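Side-chain contacts in phosphate-binding protein (PDB 3W9V), which binds phosphate as a secreted member of the PstS family of phosphate-transport binding proteins: residues K12-P17 with V86-T91; I37-N42 with A70-D75; Q305-A308 with Q312-Q315. The protein carries 1 engineered substitution. One frame throughout, in Å; residues are numbered along the deposited sequence.

Interaction 1: K12-P17 with V86-T91; sequences KLYLTP and VPSVAT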
loop_
_atom_site.group_PDB
_atom_site.type_symbol
_atom_site.label_atom_id
_atom_site.label_comp_id
_atom_site.label_asym_id
_atom_site.label_seq_id
_atom_site.Cartn_x
_atom_site.Cartn_y
_atom_site.Cartn_z
ATOM N N LYS A 12 -4.860 8.749 6.194
ATOM C CA LYS A 12 -4.605 9.733 7.239
ATOM C C LYS A 12 -3.434 10.641 6.875
ATOM O O LYS A 12 -3.392 11.804 7.282
ATOM C CB LYS A 12 -4.408 9.058 8.591
ATOM C CG LYS A 12 -5.644 8.286 9.026
ATOM C CD LYS A 12 -5.603 7.879 10.484
ATOM C CE LYS A 12 -4.572 6.803 10.712
ATOM N NZ LYS A 12 -4.472 6.445 12.153
ATOM N N LEU A 13 -2.494 10.122 6.091
ATOM C CA LEU A 13 -1.447 10.971 5.549
ATOM C C LEU A 13 -2.038 12.032 4.616
ATOM O O LEU A 13 -1.767 13.225 4.775
ATOM C CB LEU A 13 -0.385 10.136 4.829
ATOM C CG LEU A 13 0.666 10.932 4.049
ATOM C CD1 LEU A 13 1.526 11.810 4.956
ATOM C CD2 LEU A 13 1.534 9.991 3.219
ATOM N N TYR A 14 -2.865 11.604 3.667
ATOM C CA TYR A 14 -3.412 12.545 2.695
ATOM C C TYR A 14 -4.412 13.523 3.309
ATOM O O TYR A 14 -4.638 14.588 2.752
ATOM C CB TYR A 14 -4.031 11.815 1.502
ATOM C CG TYR A 14 -3.049 10.929 0.756
ATOM C CD1 TYR A 14 -1.701 11.262 0.656
ATOM C CD2 TYR A 14 -3.472 9.750 0.168
ATOM C CE1 TYR A 14 -0.809 10.435 -0.023
ATOM C CE2 TYR A 14 -2.594 8.931 -0.515
ATOM C CZ TYR A 14 -1.262 9.269 -0.604
ATOM O OH TYR A 14 -0.363 8.453 -1.264
ATOM N N LEU A 15 -4.982 13.161 4.456
ATOM C CA LEU A 15 -5.878 14.046 5.197
ATOM C C LEU A 15 -5.144 15.021 6.117
ATOM O O LEU A 15 -5.758 15.934 6.668
ATOM C CB LEU A 15 -6.878 13.232 6.013
ATOM C CG LEU A 15 -7.995 12.551 5.232
ATOM C CD1 LEU A 15 -8.746 11.573 6.125
ATOM C CD2 LEU A 15 -8.937 13.589 4.657
ATOM N N THR A 16 -3.841 14.841 6.290
ATOM C CA THR A 16 -3.062 15.747 7.126
ATOM C C THR A 16 -2.956 17.107 6.445
ATOM O O THR A 16 -2.617 17.176 5.267
ATOM C CB THR A 16 -1.649 15.179 7.353
ATOM O OG1 THR A 16 -1.744 13.962 8.102
ATOM C CG2 THR A 16 -0.781 16.159 8.114
ATOM N N PRO A 17 -3.244 18.195 7.181
ATOM C CA PRO A 17 -3.165 19.518 6.554
ATOM C C PRO A 17 -1.853 19.757 5.807
ATOM O O PRO A 17 -0.779 19.441 6.315
ATOM C CB PRO A 17 -3.284 20.470 7.746
ATOM C CG PRO A 17 -4.143 19.721 8.715
ATOM C CD PRO A 17 -3.745 18.269 8.567
ATOM N N VAL A 86 2.661 6.411 -10.137
ATOM C CA VAL A 86 3.952 6.573 -9.475
ATOM C C VAL A 86 3.861 6.202 -8.007
ATOM O O VAL A 86 2.818 6.388 -7.378
ATOM C CB VAL A 86 4.487 8.033 -9.575
ATOM C CG1 VAL A 86 4.958 8.343 -10.983
ATOM C CG2 VAL A 86 3.444 9.045 -9.097
ATOM N N PRO A 87 4.973 5.722 -7.431
ATOM C CA PRO A 87 4.944 5.493 -5.988
ATOM C C PRO A 87 4.763 6.818 -5.264
ATOM O O PRO A 87 5.246 7.859 -5.727
ATOM C CB PRO A 87 6.335 4.929 -5.698
ATOM C CG PRO A 87 7.195 5.514 -6.766
ATOM C CD PRO A 87 6.326 5.550 -7.990
ATOM N N SER A 88 4.072 6.760 -4.133
ATOM C CA SER A 88 3.867 7.911 -3.281
ATOM C C SER A 88 4.806 7.836 -2.080
ATOM O O SER A 88 5.606 8.748 -1.835
ATOM C CB SER A 88 2.418 7.918 -2.800
ATOM O OG SER A 88 2.212 9.015 -1.929
ATOM N N VAL A 89 4.674 6.757 -1.308
ATOM C CA VAL A 89 5.546 6.477 -0.170
ATOM C C VAL A 89 5.743 4.967 -0.093
ATOM O O VAL A 89 5.019 4.201 -0.734
ATOM C CB VAL A 89 4.960 6.987 1.185
ATOM C CG1 VAL A 89 4.615 8.469 1.114
ATOM C CG2 VAL A 89 3.740 6.192 1.587
ATOM N N ALA A 90 6.730 4.544 0.692
ATOM C CA ALA A 90 6.895 3.133 0.994
ATOM C C ALA A 90 6.312 2.834 2.362
ATOM O O ALA A 90 6.125 3.736 3.193
ATOM C CB ALA A 90 8.353 2.727 0.915
ATOM N N THR A 91 6.011 1.559 2.586
ATOM C CA THR A 91 5.321 1.161 3.793
ATOM C C THR A 91 5.659 -0.263 4.200
ATOM O O THR A 91 5.943 -1.124 3.364
ATOM C CB THR A 91 3.779 1.294 3.610
ATOM O OG1 THR A 91 3.116 1.105 4.865
ATOM C CG2 THR A 91 3.238 0.298 2.588
#

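Interaction 2: I37-N42 with A70-D75; sequences IAFLEN and ATYAAD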
loop_
_atom_site.group_PDB
_atom_site.type_symbol
_atom_site.label_atom_id
_atom_site.label_comp_id
_atom_site.label_asym_id
_atom_site.label_seq_id
_atom_site.Cartn_x
_atom_site.Cartn_y
_atom_site.Cartn_z
ATOM N N ILE A 37 -11.231 2.204 -10.047
ATOM C CA ILE A 37 -12.441 2.373 -10.850
ATOM C C ILE A 37 -12.785 3.857 -10.994
ATOM O O ILE A 37 -13.087 4.348 -12.092
ATOM C CB ILE A 37 -13.635 1.619 -10.226
ATOM C CG1 ILE A 37 -13.430 0.106 -10.333
ATOM C CG2 ILE A 37 -14.949 2.014 -10.903
ATOM C CD1 ILE A 37 -14.347 -0.692 -9.436
ATOM N N ALA A 38 -12.718 4.574 -9.878
ATOM C CA ALA A 38 -13.042 5.993 -9.867
ATOM C C ALA A 38 -12.207 6.746 -10.891
ATOM O O ALA A 38 -12.733 7.531 -11.679
ATOM C CB ALA A 38 -12.849 6.581 -8.477
ATOM N N PHE A 39 -10.897 6.509 -10.884
ATOM C CA PHE A 39 -10.048 7.191 -11.848
ATOM C C PHE A 39 -10.240 6.676 -13.276
ATOM O O PHE A 39 -10.472 7.460 -14.201
ATOM C CB PHE A 39 -8.568 7.099 -11.474
ATOM C CG PHE A 39 -7.673 7.811 -12.446
ATOM C CD1 PHE A 39 -7.371 9.149 -12.270
ATOM C CD2 PHE A 39 -7.162 7.155 -13.556
ATOM C CE1 PHE A 39 -6.561 9.815 -13.171
ATOM C CE2 PHE A 39 -6.359 7.820 -14.466
ATOM C CZ PHE A 39 -6.054 9.149 -14.269
ATOM N N LEU A 40 -10.115 5.366 -13.459
ATOM C CA LEU A 40 -10.078 4.792 -14.803
ATOM C C LEU A 40 -11.350 5.040 -15.595
ATOM O O LEU A 40 -11.305 5.210 -16.814
ATOM C CB LEU A 40 -9.803 3.290 -14.732
ATOM C CG LEU A 40 -8.435 2.892 -14.185
ATOM C CD1 LEU A 40 -8.452 1.409 -13.863
ATOM C CD2 LEU A 40 -7.331 3.227 -15.174
ATOM N N GLU A 41 -12.485 5.057 -14.899
ATOM C CA GLU A 41 -13.781 5.200 -15.554
ATOM C C GLU A 41 -14.424 6.557 -15.278
ATOM O O GLU A 41 -15.548 6.812 -15.714
ATOM C CB GLU A 41 -14.710 4.074 -15.099
ATOM C CG GLU A 41 -14.145 2.681 -15.394
ATOM C CD GLU A 41 -15.046 1.564 -14.908
ATOM O OE1 GLU A 41 -16.265 1.635 -15.166
ATOM O OE2 GLU A 41 -14.541 0.617 -14.271
ATOM N N ASN A 42 -13.705 7.429 -14.577
ATOM C CA ASN A 42 -14.253 8.705 -14.106
ATOM C C ASN A 42 -15.597 8.513 -13.417
ATOM O O ASN A 42 -16.622 9.069 -13.832
ATOM C CB ASN A 42 -14.341 9.750 -15.215
ATOM C CG ASN A 42 -14.706 11.118 -14.677
ATOM O OD1 ASN A 42 -14.498 11.394 -13.495
ATOM N ND2 ASN A 42 -15.273 11.969 -15.527
ATOM N N ALA A 70 -4.644 -1.242 -20.610
ATOM C CA ALA A 70 -4.989 -1.324 -22.029
ATOM C C ALA A 70 -6.327 -0.652 -22.314
ATOM O O ALA A 70 -6.486 0.038 -23.319
ATOM C CB ALA A 70 -5.007 -2.774 -22.496
ATOM N N THR A 71 -7.287 -0.850 -21.419
ATOM C CA THR A 71 -8.599 -0.251 -21.589
ATOM C C THR A 71 -8.517 1.274 -21.501
ATOM O O THR A 71 -9.132 1.979 -22.298
ATOM C CB THR A 71 -9.603 -0.830 -20.576
ATOM O OG1 THR A 71 -9.809 -2.220 -20.866
ATOM C CG2 THR A 71 -10.936 -0.097 -20.650
ATOM N N TYR A 72 -7.738 1.789 -20.555
ATOM C CA TYR A 72 -7.580 3.239 -20.444
ATOM C C TYR A 72 -6.878 3.809 -21.679
ATOM O O TYR A 72 -7.269 4.855 -22.199
ATOM C CB TYR A 72 -6.819 3.621 -19.171
ATOM C CG TYR A 72 -6.950 5.084 -18.797
ATOM C CD1 TYR A 72 -8.025 5.528 -18.033
ATOM C CD2 TYR A 72 -6.007 6.020 -19.208
ATOM C CE1 TYR A 72 -8.153 6.858 -17.678
ATOM C CE2 TYR A 72 -6.130 7.361 -18.861
ATOM C CZ TYR A 72 -7.210 7.772 -18.094
ATOM O OH TYR A 72 -7.349 9.096 -17.739
ATOM N N ALA A 73 -5.847 3.112 -22.147
ATOM C CA ALA A 73 -5.100 3.559 -23.318
ATOM C C ALA A 73 -5.990 3.647 -24.555
ATOM O O ALA A 73 -5.874 4.580 -25.349
ATOM C CB ALA A 73 -3.910 2.644 -23.575
ATOM N N ALA A 74 -6.891 2.685 -24.705
ATOM C CA ALA A 74 -7.784 2.664 -25.859
ATOM C C ALA A 74 -8.949 3.645 -25.724
ATOM O O ALA A 74 -9.282 4.350 -26.676
ATOM C CB ALA A 74 -8.301 1.249 -26.107
ATOM N N ASP A 75 -9.557 3.696 -24.540
ATOM C CA ASP A 75 -10.808 4.431 -24.333
ATOM C C ASP A 75 -10.637 5.890 -23.922
ATOM O O ASP A 75 -11.434 6.746 -24.317
ATOM C CB ASP A 75 -11.666 3.763 -23.251
ATOM C CG ASP A 75 -12.221 2.424 -23.674
ATOM O OD1 ASP A 75 -12.072 2.055 -24.855
ATOM O OD2 ASP A 75 -12.821 1.746 -22.812
#

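Interaction 3: Q305-A308 with Q312-Q315; sequences QCYA and QTGQ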
loop_
_atom_site.group_PDB
_atom_site.type_symbol
_atom_site.label_atom_id
_atom_site.label_comp_id
_atom_site.label_asym_id
_atom_site.label_seq_id
_atom_site.Cartn_x
_atom_site.Cartn_y
_atom_site.Cartn_z
ATOM N N GLN A 305 -1.670 12.857 -17.188
ATOM C CA GLN A 305 -0.680 13.797 -17.705
ATOM C C GLN A 305 -1.334 15.129 -18.074
ATOM O O GLN A 305 -0.704 16.180 -17.995
ATOM C CB GLN A 305 0.061 13.234 -18.925
ATOM C CG GLN A 305 1.199 14.150 -19.365
ATOM C CD GLN A 305 1.961 13.667 -20.581
ATOM O OE1 GLN A 305 1.760 12.552 -21.074
ATOM N NE2 GLN A 305 2.857 14.520 -21.072
ATOM N N CYS A 306 -2.604 15.077 -18.469
ATOM C CA CYS A 306 -3.289 16.237 -19.023
ATOM C C CYS A 306 -4.617 16.512 -18.329
ATOM O O CYS A 306 -5.399 15.588 -18.058
ATOM C CB CYS A 306 -3.544 16.047 -20.522
ATOM S SG CYS A 306 -2.097 15.676 -21.530
ATOM N N TYR A 307 -4.863 17.793 -18.074
ATOM C CA TYR A 307 -6.113 18.282 -17.505
ATOM C C TYR A 307 -6.640 19.399 -18.394
ATOM O O TYR A 307 -5.875 20.264 -18.828
ATOM C CB TYR A 307 -5.902 18.769 -16.055
ATOM C CG TYR A 307 -5.604 17.612 -15.142
ATOM C CD1 TYR A 307 -6.632 16.879 -14.578
ATOM C CD2 TYR A 307 -4.298 17.206 -14.901
ATOM C CE1 TYR A 307 -6.373 15.780 -13.772
ATOM C CE2 TYR A 307 -4.026 16.113 -14.095
ATOM C CZ TYR A 307 -5.069 15.401 -13.536
ATOM O OH TYR A 307 -4.794 14.300 -12.747
ATOM N N ALA A 308 -7.936 19.377 -18.680
ATOM C CA ALA A 308 -8.538 20.395 -19.532
ATOM C C ALA A 308 -8.407 21.790 -18.931
ATOM O O ALA A 308 -8.279 22.779 -19.655
ATOM C CB ALA A 308 -9.991 20.073 -19.786
ATOM N N GLN A 312 -6.127 23.803 -12.696
ATOM C CA GLN A 312 -5.952 22.470 -12.127
ATOM C C GLN A 312 -4.608 21.867 -12.528
ATOM O O GLN A 312 -3.935 21.250 -11.705
ATOM C CB GLN A 312 -7.100 21.538 -12.522
ATOM C CG GLN A 312 -8.426 21.883 -11.854
ATOM C CD GLN A 312 -9.524 20.895 -12.196
ATOM O OE1 GLN A 312 -9.456 20.200 -13.206
ATOM N NE2 GLN A 312 -10.545 20.825 -11.350
ATOM N N THR A 313 -4.210 22.052 -13.781
ATOM C CA THR A 313 -2.918 21.547 -14.239
ATOM C C THR A 313 -1.775 22.096 -13.385
ATOM O O THR A 313 -0.908 21.349 -12.916
ATOM C CB THR A 313 -2.671 21.920 -15.706
ATOM O OG1 THR A 313 -3.659 21.284 -16.526
ATOM C CG2 THR A 313 -1.281 21.484 -16.150
ATOM N N GLY A 314 -1.777 23.406 -13.180
ATOM C CA GLY A 314 -0.753 24.035 -12.368
ATOM C C GLY A 314 -0.785 23.558 -10.929
ATOM O O GLY A 314 0.261 23.375 -10.310
ATOM N N GLN A 315 -1.981 23.358 -10.385
ATOM C CA GLN A 315 -2.117 22.885 -9.012
ATOM C C GLN A 315 -1.619 21.447 -8.834
ATOM O O GLN A 315 -1.020 21.115 -7.809
ATOM C CB GLN A 315 -3.559 23.037 -8.535
ATOM C CG GLN A 315 -3.939 24.492 -8.308
ATOM C CD GLN A 315 -5.410 24.681 -8.038
ATOM O OE1 GLN A 315 -6.241 23.912 -8.506
ATOM N NE2 GLN A 315 -5.743 25.726 -7.284
HETATM O O HOH W 1 -2.809 19.682 -18.730
#

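Interaction 1: K12-P17 with V86-T91
Ser88 and Val89 form the classic beta bulge of strand 83-92, both residues facing Thr299 of the adjoining strand 296-304, and onto this irregular spot pack Tyr14 and Leu13 of the short helix 11-14. A regular strand would turn two successive side chains to opposite faces of the sheet; here both point toward the helix, and each finds its own partner. The phenol of Tyr14 spans most of the gap, for Tyr14 CA and Ser88 CA are 10.5 Å apart. Its OH meets Ser88 OG at 2.7 Å in a hydrogen bond that either hydroxyl could donate, with Ser88 OG lying in the plane of the ring at its edge. The serine oxygen stands anti to its own backbone nitrogen (chi1 178°), which extends it toward the phenol. Alongside, Leu13 and Val89 reach for each other tip to tip, CD2 to CG1 at 4.0 Å, while Ile334 of helix 331-336 touches both. The ring of Tyr14 makes an edge-to-face pair with Tyr27. Beside the apolar Leu13-Val89 contact, the buried Ser88 OG thus has two hydrogen-bond partners, Tyr14 OH and His323 NE2, and is satisfied.

Interaction 2: I37-N42 with A70-D75
Tyr72 of helix 66-75 shows how one long aromatic side chain can join two helices, because CB, CG and one edge of the ring (CD1, CE1, CZ), with OH, meet Leu40 or Phe39 on helix 32-41. At its base, CB lies 4.0 Å from Leu40 CD2, and CG also borders that methyl. With CG anti to the backbone nitrogen (chi1 -164°), the ring runs on past the leucine: CD1 packs 3.7 Å from Leu40 CD2 and approaches the carbonyl oxygen, Leu40 O, at 3.5 Å, that oxygen sitting at the ring edge and in its plane. CE1 lies between Leu40 O and Phe39 CE2, 3.8 Å from the latter, and beyond it CZ stands 3.7 Å from Phe39 CE2. The Phe39 and Tyr72 side chains cross at about a right angle, yet their ring planes differ by only 24°; with centroids 5.5 Å apart the rings are slid so far that they barely overlap. At the tip, Tyr72 OH rests 3.6 Å from Phe39 CE2 and is hydrogen-bonded to Arg374 NH1, an arginine that also makes a cation-pi contact with the Phe39 ring. A leucine here would probably open a gap beside Phe39 and cost Arg374 its phenolic partner. Leu83 of strand 83-92 touches Phe39, Leu40 and Tyr72 alike, Trp80 of helix 77-80 adjoins the tyrosine, and a Schellman motif at Asn42 ends helix 32-41.

Interaction 3: Q305-A308 with Q312-Q315
Tyr307 and Thr313 meet in a water-bridged contact at a strand-loop-helix connection, where the chain leaves strand 296-304 and turns into helix 310-323. It is a local joint: only three residues lie between the two segments, and Tyr307 CA comes to 5.6 Å from Thr313 CA. A single water holds the centre. It accepts a hydrogen bond from the backbone at Tyr307 N, 2.9 Å away, and is bonded equally closely, at 2.9 Å, to Thr313 OG1, so that it links this backbone N-H to the threonine hydroxyl. The threonine oxygen is therefore shared, since it also bonds to Asn309 O, just before the start of the helix; the two partners together fix its rotation. Asn309 serves this turn twice, its OD1 receiving a bond from Gln312 N. Direct contact between the segments is modest by comparison, with Tyr307 CB and the carbonyl oxygen, Tyr307 O, both near Thr313 OG1. The ring itself turns away, with CG anti to the carbonyl carbon (chi1 -69°), and its OH bonds to the distant His56 O and to Ser304 N just upstream. The loop has further moorings. Cys306 is joined to Cys369 by a disulfide, the backbones of Cys306 and Ala308 pair with Arg374, and Gln305 NE2 bonds to Ala360 O and Ser362 O. The loop is thus tied to the C-terminal part of the chain, while the water fits it to the first turns of its own helix. Where the two residues do touch, Thr313 OG1 lies 3.4 Å from Tyr307 CB.

Overall arrangement
The three contacts are spread over one region of the fold without touching. Interactions 2 and 3 come closest, with centres about 17 Å and nearest atoms about 5 Å apart, and Arg374 connects them: it bonds to Tyr72 in one and to the loop backbone in the other. Interaction 1 has its centre about 23 Å from that of interaction 2 and about 20 Å from that of interaction 3. It shares strand 83-92 with the former, whose helices rest on Leu83, and helix 310-323 with the latter, since His323 and Thr313 both belong to that helix. No residue here is known to bind phosphate; the contacts join helices, strands and a loop.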